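Local coordinates for protein tartronic semialdehyde reductase (Salmonella typhimurium, PDB 1YB4) that catalyses the reversible NAD(P)H-dependent reduction of tartronate semialdehyde (2-hydroxy-3-oxopropanoate) to (R)-glycerate, at residues 90-94 / 144-148; 182-186 / 216-221. All blocks are in the same frame, centred on the assembly; numbering follows the deposited sequence.

Interaction 1 of 2, residues 90-94 / 144-148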
ATOM      1  N   LYS A  90     -33.808  33.182  -1.687  1.00 51.92           N
ATOM      2  CA  LYS A  90     -33.977  31.760  -1.947  1.00 48.43           C
ATOM      3  C   LYS A  90     -32.978  30.896  -1.197  1.00 46.34           C
ATOM      4  O   LYS A  90     -31.967  31.370  -0.669  1.00 43.16           O
ATOM      5  CB  LYS A  90     -33.865  31.463  -3.448  1.00 48.81           C
ATOM      6  CG  LYS A  90     -35.006  32.022  -4.278  1.00 49.71           C
ATOM      7  CD  LYS A  90     -34.886  31.610  -5.740  1.00 49.67           C
ATOM      8  CE  LYS A  90     -35.988  32.253  -6.572  1.00 48.08           C
ATOM      9  NZ  LYS A  90     -37.340  31.964  -6.011  1.00 46.65           N
ATOM     10  N   THR A  91     -33.290  29.610  -1.160  1.00 45.73           N
ATOM     11  CA  THR A  91     -32.462  28.621  -0.497  1.00 43.36           C
ATOM     12  C   THR A  91     -32.236  27.497  -1.503  1.00 42.15           C
ATOM     13  O   THR A  91     -33.186  26.917  -2.042  1.00 39.84           O
ATOM     14  CB  THR A  91     -33.153  28.049   0.768  1.00 41.02           C
ATOM     15  OG1 THR A  91     -33.622  29.129   1.586  1.00 42.20           O
ATOM     16  CG2 THR A  91     -32.170  27.224   1.579  1.00 39.13           C
ATOM     17  N   ILE A  92     -30.963  27.217  -1.756  1.00 41.15           N
ATOM     18  CA  ILE A  92     -30.561  26.177  -2.683  1.00 39.75           C
ATOM     19  C   ILE A  92     -29.914  25.062  -1.868  1.00 38.31           C
ATOM     20  O   ILE A  92     -29.029  25.308  -1.044  1.00 34.30           O
ATOM     21  CB  ILE A  92     -29.561  26.741  -3.714  1.00 41.29           C
ATOM     22  CG1 ILE A  92     -29.168  25.663  -4.716  1.00 43.16           C
ATOM     23  CG2 ILE A  92     -28.357  27.307  -3.012  1.00 44.86           C
ATOM     24  CD1 ILE A  92     -30.244  25.405  -5.734  1.00 47.76           C
ATOM     25  N   VAL A  93     -30.381  23.839  -2.076  1.00 36.95           N
ATOM     26  CA  VAL A  93     -29.831  22.712  -1.351  1.00 38.92           C
ATOM     27  C   VAL A  93     -29.371  21.614  -2.306  1.00 39.11           C
ATOM     28  O   VAL A  93     -30.165  21.000  -3.025  1.00 37.48           O
ATOM     29  CB  VAL A  93     -30.850  22.135  -0.327  1.00 39.87           C
ATOM     30  CG1 VAL A  93     -31.516  23.267   0.429  1.00 37.92           C
ATOM     31  CG2 VAL A  93     -31.879  21.310  -1.018  1.00 42.67           C
ATOM     32  N   ASP A  94     -28.062  21.394  -2.315  1.00 39.18           N
ATOM     33  CA  ASP A  94     -27.468  20.378  -3.160  1.00 38.35           C
ATOM     34  C   ASP A  94     -27.345  19.121  -2.336  1.00 37.94           C
ATOM     35  O   ASP A  94     -26.716  19.110  -1.268  1.00 36.76           O
ATOM     36  CB  ASP A  94     -26.089  20.813  -3.653  1.00 36.86           C
ATOM     37  CG  ASP A  94     -25.495  19.828  -4.627  1.00 36.16           C
ATOM     38  OD1 ASP A  94     -26.284  19.154  -5.335  1.00 30.06           O
ATOM     39  OD2 ASP A  94     -24.248  19.740  -4.690  1.00 35.44           O
ATOM     40  N   VAL A 144     -31.009  28.160   8.416  1.00 30.97           N
ATOM     41  CA  VAL A 144     -31.284  27.661   7.072  1.00 27.70           C
ATOM     42  C   VAL A 144     -31.589  26.169   7.181  1.00 28.29           C
ATOM     43  O   VAL A 144     -32.559  25.663   6.606  1.00 28.98           O
ATOM     44  CB  VAL A 144     -30.064  27.852   6.153  1.00 29.88           C
ATOM     45  CG1 VAL A 144     -30.408  27.431   4.737  1.00 27.68           C
ATOM     46  CG2 VAL A 144     -29.601  29.294   6.199  1.00 25.44           C
ATOM     47  N   PHE A 145     -30.745  25.466   7.924  1.00 28.20           N
ATOM     48  CA  PHE A 145     -30.932  24.044   8.145  1.00 29.64           C
ATOM     49  C   PHE A 145     -32.298  23.833   8.802  1.00 30.50           C
ATOM     50  O   PHE A 145     -33.059  22.966   8.388  1.00 30.23           O
ATOM     51  CB  PHE A 145     -29.836  23.496   9.067  1.00 30.05           C
ATOM     52  CG  PHE A 145     -30.110  22.100   9.572  1.00 33.06           C
ATOM     53  CD1 PHE A 145     -29.668  20.988   8.866  1.00 32.82           C
ATOM     54  CD2 PHE A 145     -30.844  21.902  10.743  1.00 34.92           C
ATOM     55  CE1 PHE A 145     -29.946  19.698   9.308  1.00 32.84           C
ATOM     56  CE2 PHE A 145     -31.133  20.617  11.200  1.00 35.83           C
ATOM     57  CZ  PHE A 145     -30.681  19.510  10.479  1.00 36.18           C
ATOM     58  N   ASP A 146     -32.601  24.629   9.827  1.00 32.91           N
ATOM     59  CA  ASP A 146     -33.875  24.517  10.537  1.00 32.88           C
ATOM     60  C   ASP A 146     -35.063  24.725   9.616  1.00 32.91           C
ATOM     61  O   ASP A 146     -36.107  24.099   9.793  1.00 35.31           O
ATOM     62  CB  ASP A 146     -33.957  25.533  11.677  1.00 36.31           C
ATOM     63  CG  ASP A 146     -33.100  25.148  12.876  1.00 37.93           C
ATOM     64  OD1 ASP A 146     -33.084  23.954  13.229  1.00 36.20           O
ATOM     65  OD2 ASP A 146     -32.455  26.043  13.479  1.00 42.09           O
ATOM     66  N   ARG A 147     -34.900  25.605   8.632  1.00 33.99           N
ATOM     67  CA  ARG A 147     -35.962  25.918   7.673  1.00 34.23           C
ATOM     68  C   ARG A 147     -36.300  24.778   6.720  1.00 31.90           C
ATOM     69  O   ARG A 147     -37.467  24.510   6.447  1.00 27.65           O
ATOM     70  CB  ARG A 147     -35.582  27.162   6.866  1.00 35.98           C
ATOM     71  CG  ARG A 147     -36.609  27.584   5.825  1.00 38.39           C
ATOM     72  CD  ARG A 147     -36.385  29.031   5.430  1.00 40.50           C
ATOM     73  NE  ARG A 147     -35.166  29.228   4.648  1.00 41.90           N
ATOM     74  CZ  ARG A 147     -34.300  30.222   4.849  1.00 45.43           C
ATOM     75  NH1 ARG A 147     -34.514  31.107   5.816  1.00 46.31           N
ATOM     76  NH2 ARG A 147     -33.224  30.342   4.076  1.00 43.53           N
ATOM     77  N   VAL A 148     -35.265  24.123   6.215  1.00 30.37           N
ATOM     78  CA  VAL A 148     -35.418  23.017   5.285  1.00 31.08           C
ATOM     79  C   VAL A 148     -35.671  21.698   6.031  1.00 32.75           C
ATOM     80  O   VAL A 148     -36.164  20.723   5.459  1.00 30.03           O
ATOM     81  CB  VAL A 148     -34.132  22.898   4.433  1.00 32.17           C
ATOM     82  CG1 VAL A 148     -34.214  21.701   3.500  1.00 29.63           C
ATOM     83  CG2 VAL A 148     -33.918  24.202   3.649  1.00 27.73           C
TER
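T91 and V93, on a strand of the N-terminal Rossmann-type NAD-binding domain, turn their side chains onto V144, R147 and V148 of the helix covering that face of the sheet. Strand and helix segments run nearly perpendicular, at 82° with axes 10.4 Å apart, and five residues make the contact. T91 is split between two environments. The T91 and V144 side chains run past each other in opposite senses, with T91 CG2 3.6 Å from V144 CG1; the same methyl also reaches V148 CG2 at 4.1 Å. V93 and V148 meet tip to tip, with V93 CG1 4.1 Å from V148 CG2. On the polar side R147 stretches back toward the strand: CG leaves anti to the backbone N (chi1 180°), and a bend at chi3 (70°) brings the guanidinium edge round to the T91 hydroxyl. D116, on the neighbouring strand 115-123, forms a salt bridge with the same NH2, which probably limits how far the guanidinium can swing. R147 is exposed, whereas T91 and the valines are buried, so the polar link borders an apolar patch. R147 NH2 donates to T91 OG1 at 2.8 Å, the oxygen lying tilted from the guanidinium plane.

Interaction 2 of 2, residues 182-186 / 216-221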
ATOM      1  N   ASN A 182     -13.372  -0.470   6.156  1.00 23.20           N
ATOM      2  CA  ASN A 182     -13.933  -1.484   7.067  1.00 21.86           C
ATOM      3  C   ASN A 182     -14.293  -2.746   6.285  1.00 23.61           C
ATOM      4  O   ASN A 182     -14.023  -3.866   6.740  1.00 24.97           O
ATOM      5  CB  ASN A 182     -15.163  -0.945   7.790  1.00 17.27           C
ATOM      6  CG  ASN A 182     -14.798  -0.112   8.992  1.00 20.33           C
ATOM      7  OD1 ASN A 182     -13.677   0.394   9.087  1.00 20.89           O
ATOM      8  ND2 ASN A 182     -15.741   0.046   9.919  1.00 15.37           N
ATOM      9  N   ILE A 183     -14.873  -2.567   5.099  1.00 23.86           N
ATOM     10  CA  ILE A 183     -15.227  -3.715   4.269  1.00 23.56           C
ATOM     11  C   ILE A 183     -13.960  -4.483   3.895  1.00 23.94           C
ATOM     12  O   ILE A 183     -13.938  -5.712   3.933  1.00 25.87           O
ATOM     13  CB  ILE A 183     -15.970  -3.287   2.963  1.00 20.43           C
ATOM     14  CG1 ILE A 183     -17.368  -2.767   3.310  1.00 19.44           C
ATOM     15  CG2 ILE A 183     -16.103  -4.468   2.027  1.00 12.59           C
ATOM     16  CD1 ILE A 183     -18.128  -2.139   2.125  1.00 22.06           C
ATOM     17  N   GLU A 184     -12.896  -3.765   3.555  1.00 23.36           N
ATOM     18  CA  GLU A 184     -11.660  -4.422   3.167  1.00 23.02           C
ATOM     19  C   GLU A 184     -11.054  -5.137   4.371  1.00 24.96           C
ATOM     20  O   GLU A 184     -10.488  -6.229   4.245  1.00 25.27           O
ATOM     21  CB  GLU A 184     -10.687  -3.395   2.590  1.00 25.41           C
ATOM     22  CG  GLU A 184      -9.589  -3.973   1.700  1.00 24.91           C
ATOM     23  CD  GLU A 184      -8.396  -4.488   2.482  1.00 29.44           C
ATOM     24  OE1 GLU A 184      -8.240  -4.103   3.663  1.00 25.57           O
ATOM     25  OE2 GLU A 184      -7.600  -5.261   1.901  1.00 29.03           O
ATOM     26  N   ALA A 185     -11.187  -4.531   5.544  1.00 24.72           N
ATOM     27  CA  ALA A 185     -10.647  -5.142   6.748  1.00 27.40           C
ATOM     28  C   ALA A 185     -11.314  -6.492   7.038  1.00 27.29           C
ATOM     29  O   ALA A 185     -10.635  -7.494   7.262  1.00 29.51           O
ATOM     30  CB  ALA A 185     -10.798  -4.198   7.933  1.00 24.47           C
ATOM     31  N   VAL A 186     -12.642  -6.524   7.029  1.00 27.12           N
ATOM     32  CA  VAL A 186     -13.361  -7.773   7.280  1.00 25.61           C
ATOM     33  C   VAL A 186     -12.938  -8.825   6.237  1.00 25.71           C
ATOM     34  O   VAL A 186     -12.816 -10.015   6.556  1.00 27.84           O
ATOM     35  CB  VAL A 186     -14.907  -7.543   7.227  1.00 23.76           C
ATOM     36  CG1 VAL A 186     -15.662  -8.821   7.602  1.00 17.62           C
ATOM     37  CG2 VAL A 186     -15.277  -6.407   8.189  1.00 19.87           C
ATOM     38  N   ILE A 216     -20.272  -3.014   9.792  1.00 31.87           N
ATOM     39  CA  ILE A 216     -19.822  -3.654   8.552  1.00 30.14           C
ATOM     40  C   ILE A 216     -19.609  -5.161   8.711  1.00 30.47           C
ATOM     41  O   ILE A 216     -20.015  -5.937   7.846  1.00 30.30           O
ATOM     42  CB  ILE A 216     -18.485  -3.032   8.054  1.00 31.43           C
ATOM     43  CG1 ILE A 216     -18.722  -1.590   7.613  1.00 31.67           C
ATOM     44  CG2 ILE A 216     -17.894  -3.869   6.906  1.00 25.26           C
ATOM     45  CD1 ILE A 216     -19.685  -1.473   6.480  1.00 32.44           C
ATOM     46  N   LEU A 217     -18.938  -5.570   9.788  1.00 27.60           N
ATOM     47  CA  LEU A 217     -18.722  -6.993  10.037  1.00 28.16           C
ATOM     48  C   LEU A 217     -20.072  -7.679  10.240  1.00 30.93           C
ATOM     49  O   LEU A 217     -20.275  -8.819   9.843  1.00 29.69           O
ATOM     50  CB  LEU A 217     -17.871  -7.188  11.288  1.00 27.54           C
ATOM     51  CG  LEU A 217     -17.731  -8.622  11.807  1.00 25.85           C
ATOM     52  CD1 LEU A 217     -16.987  -9.472  10.776  1.00 26.25           C
ATOM     53  CD2 LEU A 217     -17.001  -8.615  13.147  1.00 17.80           C
ATOM     54  N   GLU A 218     -20.999  -6.968  10.862  1.00 34.16           N
ATOM     55  CA  GLU A 218     -22.317  -7.523  11.109  1.00 40.16           C
ATOM     56  C   GLU A 218     -23.095  -7.769   9.822  1.00 41.24           C
ATOM     57  O   GLU A 218     -23.496  -8.902   9.537  1.00 43.24           O
ATOM     58  CB  GLU A 218     -23.120  -6.591  12.002  1.00 43.63           C
ATOM     59  CG  GLU A 218     -24.399  -7.208  12.497  1.00 48.65           C
ATOM     60  CD  GLU A 218     -25.289  -6.191  13.152  1.00 52.18           C
ATOM     61  OE1 GLU A 218     -24.743  -5.226  13.744  1.00 51.95           O
ATOM     62  OE2 GLU A 218     -26.528  -6.366  13.080  1.00 54.96           O
ATOM     63  N   VAL A 219     -23.314  -6.705   9.054  1.00 39.98           N
ATOM     64  CA  VAL A 219     -24.049  -6.815   7.808  1.00 40.21           C
ATOM     65  C   VAL A 219     -23.211  -7.383   6.671  1.00 40.81           C
ATOM     66  O   VAL A 219     -23.461  -8.500   6.216  1.00 42.02           O
ATOM     67  CB  VAL A 219     -24.621  -5.453   7.370  1.00 43.30           C
ATOM     68  CG1 VAL A 219     -25.406  -5.619   6.060  1.00 42.57           C
ATOM     69  CG2 VAL A 219     -25.541  -4.885   8.474  1.00 43.80           C
ATOM     70  N   HIS A 220     -22.221  -6.618   6.216  1.00 40.20           N
ATOM     71  CA  HIS A 220     -21.347  -7.040   5.126  1.00 37.62           C
ATOM     72  C   HIS A 220     -20.619  -8.340   5.401  1.00 37.78           C
ATOM     73  O   HIS A 220     -20.379  -9.136   4.485  1.00 36.88           O
ATOM     74  CB  HIS A 220     -20.345  -5.935   4.818  1.00 40.39           C
ATOM     75  CG  HIS A 220     -20.991  -4.637   4.473  1.00 39.69           C
ATOM     76  ND1 HIS A 220     -21.605  -3.841   5.419  1.00 40.02           N
ATOM     77  CD2 HIS A 220     -21.207  -4.037   3.279  1.00 39.92           C
ATOM     78  CE1 HIS A 220     -22.172  -2.810   4.817  1.00 39.88           C
ATOM     79  NE2 HIS A 220     -21.947  -2.905   3.519  1.00 38.74           N
ATOM     80  N   GLY A 221     -20.255  -8.559   6.660  1.00 37.20           N
ATOM     81  CA  GLY A 221     -19.581  -9.798   6.999  1.00 34.98           C
ATOM     82  C   GLY A 221     -20.454 -10.947   6.539  1.00 36.45           C
ATOM     83  O   GLY A 221     -20.018 -11.851   5.829  1.00 36.57           O
TER
HETATM   84  O   HOH W   1     -18.740  -0.124  10.341  1.00 39.64           O
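In the helical C-terminal domain of this HIBADH-related enzyme, the long helix 167-195 packs across helix 215-225 through buried, largely apolar side chains. The short segments cross at -75° with axes 9.7 Å apart, and I216 makes contacts with N182, I183 and V186. Its CG1 lies 3.6 Å from N182 CB, the two side chains crossing at about a right angle. A chi1 of -67° sets CG1 beside the backbone N, which leaves the methyl CG2 anti to it; I216 CG2 lies 3.8 Å from I183 CG1 and 3.9 Å from V186 CG2. V186 uses both methyls: CG2 meets I216, while V186 CG1 presses against L217 CD1 at 3.5 Å. V186 CG1 also comes within 4.1 Å of G221 CA. A turn earlier on the long helix, I183 CD1 meets the H220 ring obliquely, 3.8 Å from H220 CD2. One water links the two helices, accepting from N182 ND2 at 3.0 Å and, weakly, from I216 N. M224, on helix 215-225, extends the packing against I183 and V186, and H279 from a loop meets both I183 and the H220 ring. A second subunit closes over the crossing: its F211 packs on I216 and meets the H220 ring with planes at about 90°, and its N182 touches N182 here. E184 of this chain faces away, toward helix 257-271 and N258 of the second subunit.

In the fold
From the N terminus, the chain first lays down the parallel strands 5-8, 28-31 and 61-64, then adds strand 90-94. Interaction 1 closes when helix 142-155 returns over this strand, after strands 115-123 and 134-139 have joined the sheet. Strand 158-163 completes the sheet before the chain enters helix 167-195. Interaction 2 then closes a shorter, strand-free loop, as helix 215-225 comes back onto helix 167-195. The two loops follow in series, neither nesting nor crossing. The centres of interactions 1 and 2 lie about 35 Å apart, on opposite sides of the chain's centre: interaction 1 joins sheet to helix in the nucleotide-binding domain, interaction 2 joins helix to helix beside a second subunit.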